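Local structure of MAU2 chromatid cohesion factor homolog (Saccharomyces cerevisiae, 4XDN) at residues A[210-216]-A[247-252]. The protein forms a complex with SCC2 that is required for the association of cohesin with chromosomes, and so acts in sister chromatid cohesion. Residues are numbered along the deposited sequence; the frame is centred on the assembly and turned at random.
Sequences KSQWKWF and TVGPEL
Gln212, in the first turn of helix 212-228, donates the one hydrogen bond between the segments, from NE2 to Val248 O (2.9 Å). The bond is bent, 143° at the hydrogen, and NE2 comes in above the carbonyl plane. With CG anti to the backbone N (chi1 176°), the side chain lies along the Thr247-Val248 backbone, its CB 3.5 Å from Thr247 O. A leucine in place of Gln212 would probably leave Val248 O without this donor.

The other contacts are mostly apolar. Thr247 CG2 meets the edge of the Trp215 indole near its plane, 3.6 Å from CZ3, while Lys210 CA lies over one face of the ring. Val248 CG2 touches both Gln212 CG and Trp215 CB, 4.1 Å from each. Leu252 splits its methyls, CD1 against the Gln212 side chain and CD2 3.9 Å from Phe216 CD1.

Gly249 follows helix 245-248 with positive phi, at the N-cap position of the next; Ser211 OG, capping helix 212-228, accepts from Lys214 N and also bonds Arg208 O. The contact joins the start of helix 212-228 to the junction of helices 245-248 and 250-266, with strand 297-302 touching Gln212, Phe216 and Leu252, and helix 234-241 meeting Trp215.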
ATOM      1  N   LYS A 210      20.592 -14.288 -10.790  1.00 43.31           N
ATOM      2  CA  LYS A 210      21.381 -13.872  -9.631  1.00 41.66           C
ATOM      3  C   LYS A 210      22.121 -12.557  -9.879  1.00 41.26           C
ATOM      4  O   LYS A 210      23.233 -12.354  -9.389  1.00 43.13           O
ATOM      5  CB  LYS A 210      22.364 -14.976  -9.234  1.00 44.91           C
ATOM      6  CG  LYS A 210      21.672 -16.188  -8.641  1.00 48.09           C
ATOM      7  CD  LYS A 210      22.620 -17.349  -8.418  1.00 52.90           C
ATOM      8  CE  LYS A 210      21.852 -18.621  -8.096  1.00 56.20           C
ATOM      9  NZ  LYS A 210      20.775 -18.394  -7.088  1.00 55.90           N
ATOM     10  N   SER A 211      21.485 -11.666 -10.636  1.00 38.31           N
ATOM     11  CA  SER A 211      22.002 -10.322 -10.861  1.00 36.42           C
ATOM     12  C   SER A 211      21.197  -9.319 -10.044  1.00 32.67           C
ATOM     13  O   SER A 211      20.028  -9.554  -9.731  1.00 30.19           O
ATOM     14  CB  SER A 211      21.946  -9.958 -12.347  1.00 35.77           C
ATOM     15  OG  SER A 211      20.608  -9.812 -12.791  1.00 34.23           O
ATOM     16  N   GLN A 212      21.830  -8.203  -9.701  1.00 31.83           N
ATOM     17  CA  GLN A 212      21.168  -7.133  -8.963  1.00 32.11           C
ATOM     18  C   GLN A 212      19.947  -6.634  -9.723  1.00 29.61           C
ATOM     19  O   GLN A 212      18.912  -6.320  -9.134  1.00 29.20           O
ATOM     20  CB  GLN A 212      22.143  -5.980  -8.714  1.00 32.14           C
ATOM     21  CG  GLN A 212      21.528  -4.775  -8.027  1.00 29.58           C
ATOM     22  CD  GLN A 212      22.544  -3.686  -7.757  1.00 30.59           C
ATOM     23  OE1 GLN A 212      23.353  -3.348  -8.623  1.00 30.71           O
ATOM     24  NE2 GLN A 212      22.515  -3.134  -6.548  1.00 29.29           N
ATOM     25  N   TRP A 213      20.081  -6.575 -11.042  1.00 28.70           N
ATOM     26  CA  TRP A 213      19.022  -6.085 -11.909  1.00 29.96           C
ATOM     27  C   TRP A 213      17.786  -6.983 -11.853  1.00 29.86           C
ATOM     28  O   TRP A 213      16.669  -6.494 -11.689  1.00 29.03           O
ATOM     29  CB  TRP A 213      19.546  -5.971 -13.344  1.00 33.67           C
ATOM     30  CG  TRP A 213      18.526  -5.544 -14.355  1.00 34.24           C
ATOM     31  CD1 TRP A 213      18.209  -6.189 -15.513  1.00 37.55           C
ATOM     32  CD2 TRP A 213      17.696  -4.375 -14.307  1.00 32.99           C
ATOM     33  NE1 TRP A 213      17.235  -5.499 -16.188  1.00 37.38           N
ATOM     34  CE2 TRP A 213      16.903  -4.381 -15.470  1.00 34.12           C
ATOM     35  CE3 TRP A 213      17.546  -3.326 -13.396  1.00 31.93           C
ATOM     36  CZ2 TRP A 213      15.971  -3.383 -15.746  1.00 32.55           C
ATOM     37  CZ3 TRP A 213      16.621  -2.336 -13.671  1.00 32.24           C
ATOM     38  CH2 TRP A 213      15.846  -2.371 -14.836  1.00 33.82           C
ATOM     39  N   LYS A 214      17.980  -8.293 -11.976  1.00 28.40           N
ATOM     40  CA  LYS A 214      16.852  -9.219 -11.949  1.00 28.58           C
ATOM     41  C   LYS A 214      16.161  -9.212 -10.592  1.00 29.07           C
ATOM     42  O   LYS A 214      14.936  -9.158 -10.512  1.00 29.28           O
ATOM     43  CB  LYS A 214      17.297 -10.643 -12.286  1.00 31.11           C
ATOM     44  CG  LYS A 214      16.166 -11.656 -12.163  1.00 32.54           C
ATOM     45  CD  LYS A 214      16.496 -12.997 -12.797  1.00 34.23           C
ATOM     46  CE  LYS A 214      15.284 -13.915 -12.745  1.00 36.21           C
ATOM     47  NZ  LYS A 214      15.538 -15.250 -13.347  1.00 40.27           N
ATOM     48  N   TRP A 215      16.953  -9.270  -9.527  1.00 29.66           N
ATOM     49  CA  TRP A 215      16.413  -9.271  -8.175  1.00 29.94           C
ATOM     50  C   TRP A 215      15.681  -7.969  -7.871  1.00 30.88           C
ATOM     51  O   TRP A 215      14.702  -7.964  -7.129  1.00 34.27           O
ATOM     52  CB  TRP A 215      17.529  -9.503  -7.153  1.00 29.43           C
ATOM     53  CG  TRP A 215      17.813 -10.957  -6.890  1.00 32.11           C
ATOM     54  CD1 TRP A 215      16.900 -11.972  -6.828  1.00 34.20           C
ATOM     55  CD2 TRP A 215      19.094 -11.557  -6.659  1.00 33.94           C
ATOM     56  NE1 TRP A 215      17.533 -13.163  -6.569  1.00 36.95           N
ATOM     57  CE2 TRP A 215      18.879 -12.937  -6.465  1.00 36.51           C
ATOM     58  CE3 TRP A 215      20.401 -11.062  -6.599  1.00 35.65           C
ATOM     59  CZ2 TRP A 215      19.922 -13.826  -6.209  1.00 38.55           C
ATOM     60  CZ3 TRP A 215      21.435 -11.947  -6.348  1.00 37.02           C
ATOM     61  CH2 TRP A 215      21.189 -13.313  -6.156  1.00 39.41           C
ATOM     62  N   PHE A 216      16.148  -6.870  -8.450  1.00 30.52           N
ATOM     63  CA  PHE A 216      15.448  -5.599  -8.312  1.00 28.35           C
ATOM     64  C   PHE A 216      14.073  -5.671  -8.969  1.00 27.75           C
ATOM     65  O   PHE A 216      13.069  -5.284  -8.376  1.00 26.13           O
ATOM     66  CB  PHE A 216      16.254  -4.458  -8.929  1.00 28.00           C
ATOM     67  CG  PHE A 216      15.435  -3.232  -9.209  1.00 25.47           C
ATOM     68  CD1 PHE A 216      14.979  -2.437  -8.169  1.00 25.84           C
ATOM     69  CD2 PHE A 216      15.108  -2.882 -10.506  1.00 25.11           C
ATOM     70  CE1 PHE A 216      14.216  -1.313  -8.421  1.00 25.01           C
ATOM     71  CE2 PHE A 216      14.344  -1.760 -10.764  1.00 24.81           C
ATOM     72  CZ  PHE A 216      13.897  -0.974  -9.718  1.00 26.38           C
ATOM     73  N   THR A 247      25.041  -8.864  -3.331  1.00 39.60           N
ATOM     74  CA  THR A 247      24.884  -8.649  -4.766  1.00 38.91           C
ATOM     75  C   THR A 247      23.971  -7.454  -5.012  1.00 37.30           C
ATOM     76  O   THR A 247      24.170  -6.689  -5.955  1.00 37.90           O
ATOM     77  CB  THR A 247      24.293  -9.892  -5.473  1.00 38.34           C
ATOM     78  OG1 THR A 247      25.195 -10.996  -5.344  1.00 40.90           O
ATOM     79  CG2 THR A 247      24.054  -9.617  -6.953  1.00 38.41           C
ATOM     80  N   VAL A 248      22.976  -7.298  -4.148  1.00 34.51           N
ATOM     81  CA  VAL A 248      21.905  -6.337  -4.375  1.00 33.00           C
ATOM     82  C   VAL A 248      22.133  -5.035  -3.599  1.00 32.10           C
ATOM     83  O   VAL A 248      21.606  -3.985  -3.968  1.00 31.00           O
ATOM     84  CB  VAL A 248      20.536  -6.969  -3.999  1.00 43.67           C
ATOM     85  CG1 VAL A 248      20.106  -6.601  -2.572  1.00 41.77           C
ATOM     86  CG2 VAL A 248      19.476  -6.580  -5.013  1.00 45.13           C
ATOM     87  N   GLY A 249      22.930  -5.106  -2.538  1.00 32.37           N
ATOM     88  CA  GLY A 249      23.201  -3.948  -1.704  1.00 32.12           C
ATOM     89  C   GLY A 249      22.224  -3.837  -0.543  1.00 32.20           C
ATOM     90  O   GLY A 249      21.122  -4.384  -0.602  1.00 31.41           O
ATOM     91  N   PRO A 250      22.617  -3.115   0.518  1.00 32.83           N
ATOM     92  CA  PRO A 250      21.813  -3.026   1.744  1.00 33.52           C
ATOM     93  C   PRO A 250      20.470  -2.315   1.557  1.00 34.05           C
ATOM     94  O   PRO A 250      19.510  -2.648   2.252  1.00 34.85           O
ATOM     95  CB  PRO A 250      22.718  -2.239   2.697  1.00 34.39           C
ATOM     96  CG  PRO A 250      23.620  -1.459   1.814  1.00 35.62           C
ATOM     97  CD  PRO A 250      23.847  -2.309   0.605  1.00 35.56           C
ATOM     98  N   GLU A 251      20.399  -1.358   0.638  1.00 33.26           N
ATOM     99  CA  GLU A 251      19.151  -0.640   0.396  1.00 31.76           C
ATOM    100  C   GLU A 251      18.080  -1.572  -0.166  1.00 32.03           C
ATOM    101  O   GLU A 251      16.985  -1.679   0.388  1.00 29.27           O
ATOM    102  CB  GLU A 251      19.374   0.534  -0.558  1.00 31.34           C
ATOM    103  CG  GLU A 251      20.147   1.699   0.053  1.00 33.43           C
ATOM    104  CD  GLU A 251      21.643   1.445   0.135  1.00 38.16           C
ATOM    105  OE1 GLU A 251      22.207   0.848  -0.808  1.00 38.25           O
ATOM    106  OE2 GLU A 251      22.257   1.847   1.145  1.00 42.39           O
ATOM    107  N   LEU A 252      18.400  -2.253  -1.263  1.00 30.48           N
ATOM    108  CA  LEU A 252      17.439  -3.138  -1.908  1.00 28.95           C
ATOM    109  C   LEU A 252      17.119  -4.352  -1.040  1.00 29.37           C
ATOM    110  O   LEU A 252      16.017  -4.892  -1.108  1.00 28.11           O
ATOM    111  CB  LEU A 252      17.962  -3.594  -3.274  1.00 30.33           C
ATOM    112  CG  LEU A 252      18.025  -2.521  -4.367  1.00 31.69           C
ATOM    113  CD1 LEU A 252      18.672  -3.084  -5.629  1.00 32.12           C
ATOM    114  CD2 LEU A 252      16.641  -1.966  -4.682  1.00 31.34           C
TER